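Local coordinates for ABC transporter substrate binding protein (Ribose) (Agrobacterium vitis, PDB 5DKV) that binds the sugar alpha-D-tagatopyranose in a cleft between two lobes and probably serves as the periplasmic solute-binding component of a carbohydrate ABC transporter, at residues A[140-145]-A[175-180]; A[26-31]-A[289-294]; A[238-243]-A[265-270]; A[101-106]-A[131-136]; A[309-312]-A[316-319]. All blocks are in the same frame, centred on the assembly; numbering follows the deposited sequence.

Interaction 1: residues A[140-145]-A[175-180]; sequences SDNVLG and TDQREQ. With T6T (alpha-D-tagatopyranose), chain E.
In the sugar-binding cleft, Asn142 on the first turn of helix 142-156 holds the guanidinium group of Arg178, from helix 173-186, beside the bound alpha-D-tagatopyranose. The grip is side-on and ends on a single oxygen: Asn142 OD1 accepts from Arg178 NE at 2.8 Å and from Arg178 NH2 at 2.9 Å. That oxygen lies in the guanidinium plane, whereas both nitrogens approach the same face of the amide, 34° from its carbonyl plane. With the arginine chain extended from CG to NE (chi3 -163°), its two terminal nitrogens reach the ligand. Arg178 NH1 donates to O3 of the sugar at 3.0 Å, and Arg178 NH2 to O4 at 2.8 Å, so NH2 serves sugar and asparagine together. NH1 also donates to Ala227 O, which with second-shell Asn142 positions this first-shell group.

Behind the polar cluster the two helices come close. Val143 CG2 rests on Gln177 CB at 3.7 Å, and Val143 CA makes a CA-H...O contact with Gln177 O at 3.5 Å. A water joins the same pair of helices, accepting from Asn142 N and ND2 and donating to Gln177 OE1. Asp141 caps helix 142-156 by accepting from Leu144 N. Asp254, Gln274 and Asn228 are among the other residues that bond the sugar, in a cleft characteristic of sugar-binding periplasmic binding proteins.

Interaction 2: residues A[26-31]-A[289-294]; sequences KKFRIA and AHLTGQ
Phe28 and Leu291 are the residues whose CA atoms come nearest, 8.4 Å apart, and side chains must bridge the gap. Phe28 lies just ahead of strand 29-33, whereas Leu291 is the last residue of helix 276-291. That helix ends in a Schellman motif: Gln294 N returns to Ala289 O at 2.9 Å, Gly293 N to His290 O at 3.0 Å, and Gly293 takes the positive phi of the C-prime position.

The two side chains lie alongside each other, pointing opposite ways. Leu291 CB sits over one face of the Phe28 ring in a CH-pi contact, 3.9 Å from the ring centroid and 22° off its normal. From there Leu291 CD1 carries the contact along the ring to Phe28 CD1, at 3.7 Å. Lys26 CG lies over the opposite face, toward its rim. Thr292 CG2 meets the ring edge near Phe28 CE2 at 3.9 Å, while its hydroxyl turns elsewhere and bonds Tyr288 O.

Further along the strand, Ile30 packs on Val284 and Ala287 of the same helix. Helix 276-291 thus lies against strand 29-33, the first in the chain, as in the alpha/beta lobes of type I periplasmic binding proteins.

Interaction 3: residues A[238-243]-A[265-270]; sequences GVQQAG and SGLIDF
Leu267 presses its forked end against the side of helix 229-241, both methyls packing on Gln240 CB at 3.9 Å. Its CD1 also lies 3.9 Å from Val239 CG1 and 3.8 Å from Gln240 N, reaching both a neighbouring side chain and the helix backbone. The other branch, Leu267 CD2, faces the glutamine and comes within 3.7 Å of Gln240 OE1. Leu267 CG stands anti to the backbone N (chi1 179°), which carries the fork out from its loop to the helix surface. Val239 lies antiparallel alongside the leucine, and Gln240 lies across it.

Each of these segments belongs to a beta-alpha-beta crossover in the lobe that holds them. Helix 229-241 joins strand 223-226 to its parallel neighbour 249-253, and helix 259-264 leads from 249-253 to 270-273 through the loop bearing Leu267. The contact therefore fastens two successive crossovers to one another. The chain leaves each helix through a glycine with positive phi, Gly243 in a Schellman motif and Gly266 just before the leucine.

Toward solvent, at Gln240, the chemistry turns polar. The Gln240 chain bends at chi2 (79°), and its OE1 accepts from a water at 2.8 Å that also sits 2.9 Å from Ser265 OG. On the inner side, Val239 packs against Val250 of strand 249-253 and Leu211 of helix 204-217.

Interaction 4: residues A[101-106]-A[131-136]; sequences PLKKAA and GDFPLS
Phe133 loses far more surface in this contact than any other residue, its ring being driven against one flank of helix 99-107. Lys103 and Leu102, adjacent on that helix, receive different parts of it. The CB of Leu102 meets the ring edge in plane, 3.8 Å from Phe133 CE1. The far end of the ring reaches past this carbon to the helix backbone, where Phe133 CZ lies 3.5 Å from Lys103 N.

Lys103 supplies an aliphatic wall. Its CG comes to 3.5 Å from Phe133 CE2, and the lysine chain lies across the ring. The bend at chi2 (-71°) lets this part of the chain lie by the ring while the ammonium end leads away, to a weak, long ion pair with Asp107. One turn on from Leu102, Ala106 adds its methyl, with CB 3.8 Å from Phe133 CD1. Chi1 of Phe133 is 49°, which places CG between the backbone N and carbonyl carbon of its own residue and aims the ring at the helix from an irregular loop. No hydrogen bond joins the two segments; the contact is apolar packing.

Met112 of strand 112-115 touches both Phe133 and Leu102, with Ile119 of the following loop also against the ring. Leu102 also touches Leu77 of helix 70-81 and Ile90 of strand 87-90, and Ala105 touches Ile81 and Ile88 of the same two elements.

Interaction 5: residues A[309-312]-A[316-319]; sequences KSNV and AVAR
Asn311 and Val312 make the contact with Val317 and Ala318, and the residues before them set up the turn that brings them there. Lys309 leaves strand 299-307 behind and sends its NZ back to Lys264 O, at the end of helix 259-264. Ser310 follows, its N bonded to Asn308 OD1.

At Asn311 the segment reaches its partner. Chi1 of 75° folds the side chain back between its own backbone N and carbonyl carbon, which turns the amide toward Asn308 and Val306: OD1 accepts from Asn308 N and ND2 donates to Val306 O. Both polar ends being engaged, the amide is held in place, and Val317 packs against it. Asn311 CG lies 4.0 Å from Val317 CG1, with Asn311 ND2 also 4.0 Å from Val317 CG2. The backbone comes closer still: Asn311 O is 3.3 Å from Val317 CB and 3.5 Å from Val317 CG1, so the carbonyl sits against the branch point of the valine.

Val312 directs its side chain away from this partner, towards Ile307, Leu263 and Lys264. Its carbonyl carries the contact instead, with Val312 O 3.4 Å from Ala318 CB. Beyond, Arg319 NE bonds back to Ala316 O at 2.9 Å. Val317 also packs on Thr305 and Ile307 of strand 299-307, the last in the chain yet central in the sheet. The whole is a tight loop-to-helix turn between that strand and the short helix 315-318 near the C terminus.

Overall arrangement
Set side by side, the five contacts show chemistry changing with place. Interaction 1 lies nearest the centre of the chain, 9 Å from it, and is the one where hydrogen bonds cross directly between segments and reach the ligand. The others lie 20 to 25 Å out: interactions 2, 3 and 4 rely on apolar packing, with a water bridging the solvent-facing side of interaction 3, and interaction 5 sets carbonyl oxygens against aliphatic carbons. Interaction 3 is nonetheless buried; the rest are partly so. Interactions 2 and 4 touch through His290 and Leu135, centres 17 Å apart. Interactions 3 and 5 both border helix 259-264. Interactions 2 and 3, by contrast, have centres 46 Å apart.

Interaction 1: residues A[140-145]-A[175-180]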
# COMPACT_ATOMS: atom_id res chain seq x y z
N SER A 140 6.29 -0.52 -3.22
CA SER A 140 6.05 -0.03 -4.59
C SER A 140 6.72 1.33 -4.81
O SER A 140 7.05 2.02 -3.85
CB SER A 140 4.56 0.12 -4.87
OG SER A 140 3.86 -1.08 -4.65
N ASP A 141 6.89 1.71 -6.06
CA ASP A 141 7.26 3.06 -6.40
C ASP A 141 5.97 3.88 -6.32
O ASP A 141 5.24 3.97 -7.31
CB ASP A 141 7.90 3.15 -7.81
CG ASP A 141 8.29 4.58 -8.22
OD1 ASP A 141 7.80 5.58 -7.64
OD2 ASP A 141 9.10 4.72 -9.17
N ASN A 142 5.64 4.44 -5.16
CA ASN A 142 4.30 4.97 -4.98
C ASN A 142 4.01 6.28 -5.69
O ASN A 142 2.86 6.55 -6.06
CB ASN A 142 4.03 5.08 -3.49
CG ASN A 142 3.76 3.74 -2.89
OD1 ASN A 142 2.70 3.18 -3.12
ND2 ASN A 142 4.72 3.20 -2.15
N VAL A 143 5.05 7.07 -5.95
CA VAL A 143 4.84 8.24 -6.79
C VAL A 143 4.44 7.81 -8.21
O VAL A 143 3.48 8.36 -8.78
CB VAL A 143 6.08 9.15 -6.86
CG1 VAL A 143 5.87 10.28 -7.87
CG2 VAL A 143 6.38 9.73 -5.48
N LEU A 144 5.18 6.84 -8.77
CA LEU A 144 4.84 6.27 -10.06
C LEU A 144 3.43 5.73 -10.06
O LEU A 144 2.71 5.90 -11.04
CB LEU A 144 5.83 5.15 -10.47
CG LEU A 144 5.53 4.44 -11.80
CD1 LEU A 144 5.61 5.38 -13.00
CD2 LEU A 144 6.49 3.26 -11.99
N GLY A 145 3.04 5.05 -8.98
CA GLY A 145 1.70 4.52 -8.86
C GLY A 145 0.64 5.59 -9.08
O GLY A 145 -0.37 5.39 -9.78
N THR A 175 0.40 6.82 0.50
CA THR A 175 -0.71 7.50 -0.14
C THR A 175 -0.43 9.00 -0.35
O THR A 175 -0.97 9.59 -1.27
CB THR A 175 -1.99 7.30 0.66
OG1 THR A 175 -1.79 7.76 2.00
CG2 THR A 175 -2.40 5.81 0.67
N ASP A 176 0.44 9.59 0.47
CA ASP A 176 0.95 10.94 0.18
C ASP A 176 1.67 10.94 -1.17
O ASP A 176 1.48 11.82 -2.00
CB ASP A 176 1.92 11.41 1.28
CG ASP A 176 1.22 12.03 2.48
OD1 ASP A 176 -0.03 12.14 2.49
OD2 ASP A 176 1.96 12.40 3.43
N GLN A 177 2.51 9.92 -1.39
CA GLN A 177 3.29 9.84 -2.62
C GLN A 177 2.36 9.60 -3.82
O GLN A 177 2.57 10.17 -4.89
CB GLN A 177 4.35 8.74 -2.52
CG GLN A 177 5.56 9.17 -1.72
CD GLN A 177 6.58 8.07 -1.60
OE1 GLN A 177 6.22 6.92 -1.37
NE2 GLN A 177 7.86 8.41 -1.81
N ARG A 178 1.33 8.76 -3.64
CA ARG A 178 0.41 8.50 -4.73
C ARG A 178 -0.35 9.76 -5.10
O ARG A 178 -0.55 10.04 -6.27
CB ARG A 178 -0.58 7.39 -4.36
CG ARG A 178 0.08 6.07 -4.12
CD ARG A 178 -0.83 5.02 -3.50
NE ARG A 178 0.00 3.95 -2.95
CZ ARG A 178 -0.39 3.03 -2.08
NH1 ARG A 178 -1.65 2.99 -1.65
NH2 ARG A 178 0.48 2.12 -1.67
N GLU A 179 -0.78 10.52 -4.10
CA GLU A 179 -1.48 11.77 -4.39
C GLU A 179 -0.56 12.77 -5.10
O GLU A 179 -0.97 13.45 -6.04
CB GLU A 179 -2.05 12.38 -3.11
CG GLU A 179 -2.71 13.72 -3.37
CD GLU A 179 -3.49 14.25 -2.17
OE1 GLU A 179 -3.66 13.51 -1.18
OE2 GLU A 179 -3.93 15.42 -2.21
N GLN A 180 0.69 12.88 -4.66
CA GLN A 180 1.64 13.78 -5.31
C GLN A 180 1.87 13.39 -6.77
O GLN A 180 1.93 14.25 -7.65
CB GLN A 180 2.97 13.83 -4.56
CG GLN A 180 2.91 14.58 -3.23
CD GLN A 180 2.51 16.06 -3.37
OE1 GLN A 180 3.14 16.83 -4.10
NE2 GLN A 180 1.46 16.45 -2.65
O3 T6T E . -2.55 0.57 -0.19
C3 T6T E . -2.10 -0.35 0.80
C4 T6T E . -0.82 0.13 1.35
O4 T6T E . 0.18 0.17 0.26
C5 T6T E . -0.98 1.45 1.96
O5 T6T E . 0.23 1.88 2.61
C6 T6T E . -2.02 1.43 3.07
O6 T6T E . -3.28 0.92 2.54
C2 T6T E . -3.12 -0.40 1.95
O2 T6T E . -2.65 -1.33 2.90
C1 T6T E . -4.50 -0.72 1.55
O1 T6T E . -4.59 -1.97 0.94
O HOH W 1 7.40 4.81 -2.82

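Interaction 2: residues A[26-31]-A[289-294]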
# COMPACT_ATOMS: atom_id res chain seq x y z
N LYS A 26 20.88 -22.03 9.49
CA LYS A 26 20.38 -21.55 10.77
C LYS A 26 18.90 -21.17 10.59
O LYS A 26 18.54 -20.48 9.63
CB LYS A 26 21.22 -20.37 11.26
CG LYS A 26 20.52 -19.42 12.20
CD LYS A 26 20.60 -19.84 13.63
CE LYS A 26 19.91 -18.82 14.52
NZ LYS A 26 19.89 -19.27 15.92
N LYS A 27 18.05 -21.63 11.51
CA LYS A 27 16.62 -21.35 11.44
C LYS A 27 16.27 -20.12 12.28
O LYS A 27 16.48 -20.09 13.50
CB LYS A 27 15.81 -22.54 11.91
CG LYS A 27 15.98 -23.76 11.01
CD LYS A 27 15.45 -25.00 11.70
CE LYS A 27 15.60 -26.24 10.84
NZ LYS A 27 14.70 -27.31 11.32
N PHE A 28 15.74 -19.12 11.59
CA PHE A 28 15.50 -17.81 12.17
C PHE A 28 14.04 -17.58 12.49
O PHE A 28 13.16 -18.22 11.92
CB PHE A 28 16.00 -16.75 11.21
CG PHE A 28 17.50 -16.73 11.05
CD1 PHE A 28 18.32 -16.27 12.06
CD2 PHE A 28 18.09 -17.16 9.87
CE1 PHE A 28 19.69 -16.23 11.90
CE2 PHE A 28 19.46 -17.15 9.72
CZ PHE A 28 20.27 -16.68 10.73
N ARG A 29 13.81 -16.67 13.42
CA ARG A 29 12.47 -16.17 13.72
C ARG A 29 12.38 -14.72 13.27
O ARG A 29 13.04 -13.85 13.82
CB ARG A 29 12.16 -16.31 15.21
CG ARG A 29 12.07 -17.77 15.62
CD ARG A 29 12.27 -17.97 17.11
NE ARG A 29 11.22 -17.31 17.89
CZ ARG A 29 11.40 -16.22 18.63
NH1 ARG A 29 12.58 -15.62 18.69
NH2 ARG A 29 10.37 -15.71 19.31
N ILE A 30 11.59 -14.48 12.23
CA ILE A 30 11.49 -13.16 11.61
C ILE A 30 10.08 -12.62 11.84
O ILE A 30 9.10 -13.28 11.48
CB ILE A 30 11.81 -13.23 10.10
CG1 ILE A 30 13.24 -13.71 9.88
CG2 ILE A 30 11.57 -11.86 9.41
CD1 ILE A 30 13.55 -14.13 8.44
N ALA A 31 9.98 -11.45 12.45
CA ALA A 31 8.68 -10.87 12.76
C ALA A 31 8.16 -10.04 11.59
O ALA A 31 8.95 -9.43 10.86
CB ALA A 31 8.78 -10.01 13.97
N ALA A 289 19.34 -12.94 4.48
CA ALA A 289 20.63 -12.60 3.90
C ALA A 289 21.42 -11.78 4.92
O ALA A 289 22.56 -12.08 5.22
CB ALA A 289 20.45 -11.83 2.60
N HIS A 290 20.79 -10.76 5.48
CA HIS A 290 21.46 -9.98 6.50
C HIS A 290 21.94 -10.82 7.69
O HIS A 290 23.08 -10.68 8.17
CB HIS A 290 20.56 -8.88 7.05
CG HIS A 290 21.18 -8.15 8.19
ND1 HIS A 290 22.17 -7.21 8.01
CD2 HIS A 290 20.99 -8.25 9.53
CE1 HIS A 290 22.56 -6.76 9.19
NE2 HIS A 290 21.86 -7.37 10.13
N LEU A 291 21.07 -11.67 8.18
CA LEU A 291 21.37 -12.49 9.35
C LEU A 291 22.48 -13.49 9.11
O LEU A 291 23.08 -13.98 10.07
CB LEU A 291 20.10 -13.21 9.82
CG LEU A 291 19.07 -12.28 10.45
CD1 LEU A 291 17.74 -12.97 10.48
CD2 LEU A 291 19.46 -11.82 11.89
N THR A 292 22.78 -13.78 7.84
CA THR A 292 23.87 -14.70 7.51
C THR A 292 25.06 -13.93 6.94
O THR A 292 25.95 -14.52 6.31
CB THR A 292 23.41 -15.78 6.53
OG1 THR A 292 22.82 -15.17 5.37
CG2 THR A 292 22.36 -16.67 7.20
N GLY A 293 25.08 -12.62 7.16
CA GLY A 293 26.28 -11.83 6.89
C GLY A 293 26.40 -11.25 5.49
O GLY A 293 27.47 -10.75 5.12
N GLN A 294 25.33 -11.32 4.72
CA GLN A 294 25.29 -10.77 3.36
C GLN A 294 24.70 -9.35 3.36
O GLN A 294 23.69 -9.09 4.00
CB GLN A 294 24.46 -11.70 2.48
CG GLN A 294 24.19 -11.24 1.07
CD GLN A 294 25.45 -11.02 0.24
OE1 GLN A 294 26.25 -11.95 0.02
NE2 GLN A 294 25.62 -9.79 -0.22

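Interaction 3: residues A[238-243]-A[265-270]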
# COMPACT_ATOMS: atom_id res chain seq x y z
N GLY A 238 -19.83 4.33 -3.51
CA GLY A 238 -20.58 5.57 -3.58
C GLY A 238 -21.13 5.86 -4.97
O GLY A 238 -22.29 6.25 -5.11
N VAL A 239 -20.31 5.66 -5.99
CA VAL A 239 -20.74 5.84 -7.36
C VAL A 239 -21.91 4.91 -7.70
O VAL A 239 -22.89 5.32 -8.30
CB VAL A 239 -19.57 5.62 -8.34
CG1 VAL A 239 -20.07 5.55 -9.79
CG2 VAL A 239 -18.53 6.69 -8.19
N GLN A 240 -21.80 3.64 -7.30
CA GLN A 240 -22.87 2.68 -7.54
C GLN A 240 -24.17 3.12 -6.83
O GLN A 240 -25.25 3.12 -7.43
CB GLN A 240 -22.43 1.28 -7.08
CG GLN A 240 -23.45 0.19 -7.26
CD GLN A 240 -23.55 -0.32 -8.69
OE1 GLN A 240 -22.62 -0.95 -9.20
NE2 GLN A 240 -24.69 -0.07 -9.33
N GLN A 241 -24.06 3.57 -5.58
CA GLN A 241 -25.24 3.92 -4.78
C GLN A 241 -25.91 5.18 -5.34
O GLN A 241 -27.13 5.36 -5.22
CB GLN A 241 -24.86 4.13 -3.32
CG GLN A 241 -26.02 4.56 -2.41
CD GLN A 241 -27.08 3.49 -2.22
OE1 GLN A 241 -26.97 2.65 -1.34
NE2 GLN A 241 -28.12 3.53 -3.05
N ALA A 242 -25.10 6.04 -5.96
CA ALA A 242 -25.60 7.25 -6.60
C ALA A 242 -26.26 6.98 -7.94
O ALA A 242 -26.78 7.90 -8.57
CB ALA A 242 -24.47 8.24 -6.78
N GLY A 243 -26.19 5.74 -8.42
CA GLY A 243 -26.69 5.41 -9.74
C GLY A 243 -25.81 5.79 -10.92
O GLY A 243 -26.29 5.84 -12.06
N SER A 265 -18.73 -5.12 -14.35
CA SER A 265 -19.96 -4.35 -14.39
C SER A 265 -19.75 -2.92 -14.88
O SER A 265 -20.71 -2.19 -15.10
CB SER A 265 -20.59 -4.30 -13.01
OG SER A 265 -19.85 -3.38 -12.21
N GLY A 266 -18.50 -2.50 -15.00
CA GLY A 266 -18.20 -1.17 -15.48
C GLY A 266 -18.08 -0.15 -14.36
O GLY A 266 -17.82 1.03 -14.62
N LEU A 267 -18.22 -0.60 -13.12
CA LEU A 267 -18.19 0.32 -11.99
C LEU A 267 -16.80 0.93 -11.80
O LEU A 267 -16.69 2.09 -11.44
CB LEU A 267 -18.63 -0.39 -10.72
CG LEU A 267 -18.62 0.45 -9.43
CD1 LEU A 267 -19.49 1.71 -9.56
CD2 LEU A 267 -19.09 -0.41 -8.24
N ILE A 268 -15.76 0.14 -12.05
CA ILE A 268 -14.39 0.67 -12.03
C ILE A 268 -13.77 0.35 -13.38
O ILE A 268 -14.12 -0.68 -13.98
CB ILE A 268 -13.53 0.11 -10.87
CG1 ILE A 268 -13.20 -1.36 -11.05
CG2 ILE A 268 -14.27 0.30 -9.54
CD1 ILE A 268 -12.16 -1.86 -10.04
N ASP A 269 -12.91 1.25 -13.86
CA ASP A 269 -12.26 1.08 -15.15
C ASP A 269 -10.88 0.42 -15.03
O ASP A 269 -10.50 -0.36 -15.91
CB ASP A 269 -12.11 2.43 -15.85
CG ASP A 269 -13.33 2.78 -16.70
OD1 ASP A 269 -14.44 2.36 -16.34
OD2 ASP A 269 -13.16 3.47 -17.73
N PHE A 270 -10.13 0.74 -13.97
CA PHE A 270 -8.82 0.17 -13.74
C PHE A 270 -8.60 -0.06 -12.26
O PHE A 270 -8.98 0.76 -11.43
CB PHE A 270 -7.70 1.09 -14.26
CG PHE A 270 -7.78 1.37 -15.73
CD1 PHE A 270 -7.26 0.47 -16.63
CD2 PHE A 270 -8.37 2.54 -16.19
CE1 PHE A 270 -7.32 0.70 -17.96
CE2 PHE A 270 -8.45 2.78 -17.55
CZ PHE A 270 -7.92 1.88 -18.44
O HOH W 2 -22.04 -1.43 -11.93

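Interaction 4: residues A[101-106]-A[131-136]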
# COMPACT_ATOMS: atom_id res chain seq x y z
N PRO A 101 10.20 4.29 18.89
CA PRO A 101 9.87 2.91 19.25
C PRO A 101 10.71 1.89 18.50
O PRO A 101 11.13 0.91 19.12
CB PRO A 101 8.39 2.81 18.87
CG PRO A 101 7.88 4.18 19.06
CD PRO A 101 8.99 5.06 18.54
N LEU A 102 10.97 2.10 17.21
CA LEU A 102 11.83 1.18 16.47
C LEU A 102 13.30 1.33 16.86
O LEU A 102 14.05 0.35 16.85
CB LEU A 102 11.67 1.37 14.96
CG LEU A 102 10.37 0.77 14.41
CD1 LEU A 102 10.14 1.19 12.98
CD2 LEU A 102 10.40 -0.76 14.53
N LYS A 103 13.70 2.54 17.25
CA LYS A 103 15.05 2.80 17.71
C LYS A 103 15.39 1.94 18.93
O LYS A 103 16.52 1.47 19.09
CB LYS A 103 15.19 4.29 18.08
CG LYS A 103 16.45 4.97 17.61
CD LYS A 103 17.66 4.51 18.37
CE LYS A 103 18.81 5.50 18.20
NZ LYS A 103 19.40 5.86 19.51
N LYS A 104 14.40 1.71 19.79
CA LYS A 104 14.59 0.82 20.93
C LYS A 104 14.96 -0.60 20.51
O LYS A 104 15.79 -1.24 21.17
CB LYS A 104 13.32 0.78 21.79
CG LYS A 104 13.07 2.07 22.52
CD LYS A 104 12.25 1.85 23.80
CE LYS A 104 10.78 2.23 23.63
NZ LYS A 104 10.36 3.19 24.68
N ALA A 105 14.35 -1.08 19.43
CA ALA A 105 14.63 -2.40 18.89
C ALA A 105 16.04 -2.40 18.31
O ALA A 105 16.81 -3.35 18.49
CB ALA A 105 13.62 -2.79 17.85
N ALA A 106 16.37 -1.31 17.61
CA ALA A 106 17.70 -1.14 17.01
C ALA A 106 18.78 -1.18 18.09
O ALA A 106 19.80 -1.86 17.96
CB ALA A 106 17.77 0.16 16.24
N GLY A 131 15.96 8.49 11.47
CA GLY A 131 15.34 7.22 11.11
C GLY A 131 16.15 6.48 10.05
O GLY A 131 15.59 5.98 9.06
N ASP A 132 17.46 6.42 10.29
CA ASP A 132 18.44 5.90 9.33
C ASP A 132 18.79 4.44 9.59
O ASP A 132 19.44 3.80 8.77
CB ASP A 132 19.71 6.76 9.39
CG ASP A 132 20.68 6.47 8.26
OD1 ASP A 132 20.31 6.67 7.08
OD2 ASP A 132 21.82 6.06 8.57
N PHE A 133 18.32 3.89 10.71
CA PHE A 133 18.83 2.60 11.15
C PHE A 133 18.20 1.33 10.54
O PHE A 133 18.83 0.27 10.65
CB PHE A 133 18.74 2.52 12.68
CG PHE A 133 17.41 2.91 13.22
CD1 PHE A 133 16.38 1.98 13.26
CD2 PHE A 133 17.17 4.20 13.67
CE1 PHE A 133 15.14 2.33 13.73
CE2 PHE A 133 15.93 4.55 14.13
CZ PHE A 133 14.91 3.61 14.17
N PRO A 134 17.00 1.40 9.92
CA PRO A 134 16.56 0.19 9.21
C PRO A 134 17.55 -0.16 8.10
O PRO A 134 18.33 0.69 7.67
CB PRO A 134 15.16 0.58 8.66
CG PRO A 134 14.72 1.73 9.60
CD PRO A 134 16.00 2.48 9.83
N LEU A 135 17.54 -1.41 7.63
CA LEU A 135 18.51 -1.84 6.64
C LEU A 135 18.05 -1.60 5.22
O LEU A 135 18.86 -1.45 4.32
CB LEU A 135 18.81 -3.33 6.80
CG LEU A 135 19.52 -3.74 8.08
CD1 LEU A 135 19.41 -5.24 8.25
CD2 LEU A 135 20.97 -3.32 8.03
N SER A 136 16.73 -1.58 5.03
CA SER A 136 16.14 -1.50 3.71
C SER A 136 14.71 -1.05 3.76
O SER A 136 14.04 -1.22 4.76
CB SER A 136 16.23 -2.86 3.03
OG SER A 136 15.86 -2.81 1.67

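Interaction 5: residues A[309-312]-A[316-319]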
# COMPACT_ATOMS: atom_id res chain seq x y z
N LYS A 309 -11.06 -4.55 -17.49
CA LYS A 309 -12.17 -5.45 -17.78
C LYS A 309 -11.76 -6.66 -18.62
O LYS A 309 -12.31 -7.74 -18.46
CB LYS A 309 -13.27 -4.68 -18.53
CG LYS A 309 -14.62 -5.32 -18.55
CD LYS A 309 -15.57 -4.48 -19.42
CE LYS A 309 -17.05 -4.77 -19.15
NZ LYS A 309 -17.39 -6.22 -19.11
N SER A 310 -10.78 -6.46 -19.50
CA SER A 310 -10.40 -7.49 -20.45
C SER A 310 -9.38 -8.43 -19.88
O SER A 310 -9.52 -9.64 -20.02
CB SER A 310 -9.83 -6.87 -21.73
OG SER A 310 -10.85 -6.16 -22.38
N ASN A 311 -8.35 -7.88 -19.24
CA ASN A 311 -7.21 -8.72 -18.87
C ASN A 311 -7.35 -9.36 -17.50
O ASN A 311 -6.50 -10.14 -17.11
CB ASN A 311 -5.88 -7.93 -18.96
CG ASN A 311 -5.67 -6.94 -17.81
OD1 ASN A 311 -6.54 -6.70 -16.98
ND2 ASN A 311 -4.51 -6.32 -17.82
N VAL A 312 -8.44 -9.07 -16.81
CA VAL A 312 -8.62 -9.61 -15.47
C VAL A 312 -8.80 -11.13 -15.56
O VAL A 312 -8.70 -11.83 -14.55
CB VAL A 312 -9.82 -8.95 -14.75
CG1 VAL A 312 -11.11 -9.26 -15.46
CG2 VAL A 312 -9.90 -9.36 -13.27
N ALA A 316 -1.81 -14.68 -16.02
CA ALA A 316 -0.69 -13.94 -15.49
C ALA A 316 -1.15 -12.70 -14.72
O ALA A 316 -0.40 -12.17 -13.92
CB ALA A 316 0.25 -13.53 -16.62
N VAL A 317 -2.38 -12.24 -14.99
CA VAL A 317 -2.90 -11.02 -14.33
C VAL A 317 -3.72 -11.35 -13.10
O VAL A 317 -3.52 -10.74 -12.04
CB VAL A 317 -3.76 -10.18 -15.32
CG1 VAL A 317 -4.35 -8.98 -14.65
CG2 VAL A 317 -2.92 -9.74 -16.50
N ALA A 318 -4.65 -12.29 -13.22
CA ALA A 318 -5.57 -12.61 -12.12
C ALA A 318 -4.85 -13.10 -10.86
O ALA A 318 -5.35 -12.96 -9.76
CB ALA A 318 -6.58 -13.65 -12.56
N ARG A 319 -3.67 -13.66 -11.05
CA ARG A 319 -2.88 -14.14 -9.92
C ARG A 319 -2.41 -13.00 -9.03
O ARG A 319 -1.91 -13.26 -7.92
CB ARG A 319 -1.68 -14.91 -10.42
CG ARG A 319 -0.71 -14.08 -11.23
CD ARG A 319 0.30 -14.99 -11.93
NE ARG A 319 1.30 -14.24 -12.70
CZ ARG A 319 2.58 -14.13 -12.38
NH1 ARG A 319 3.08 -14.71 -11.29
NH2 ARG A 319 3.39 -13.42 -13.17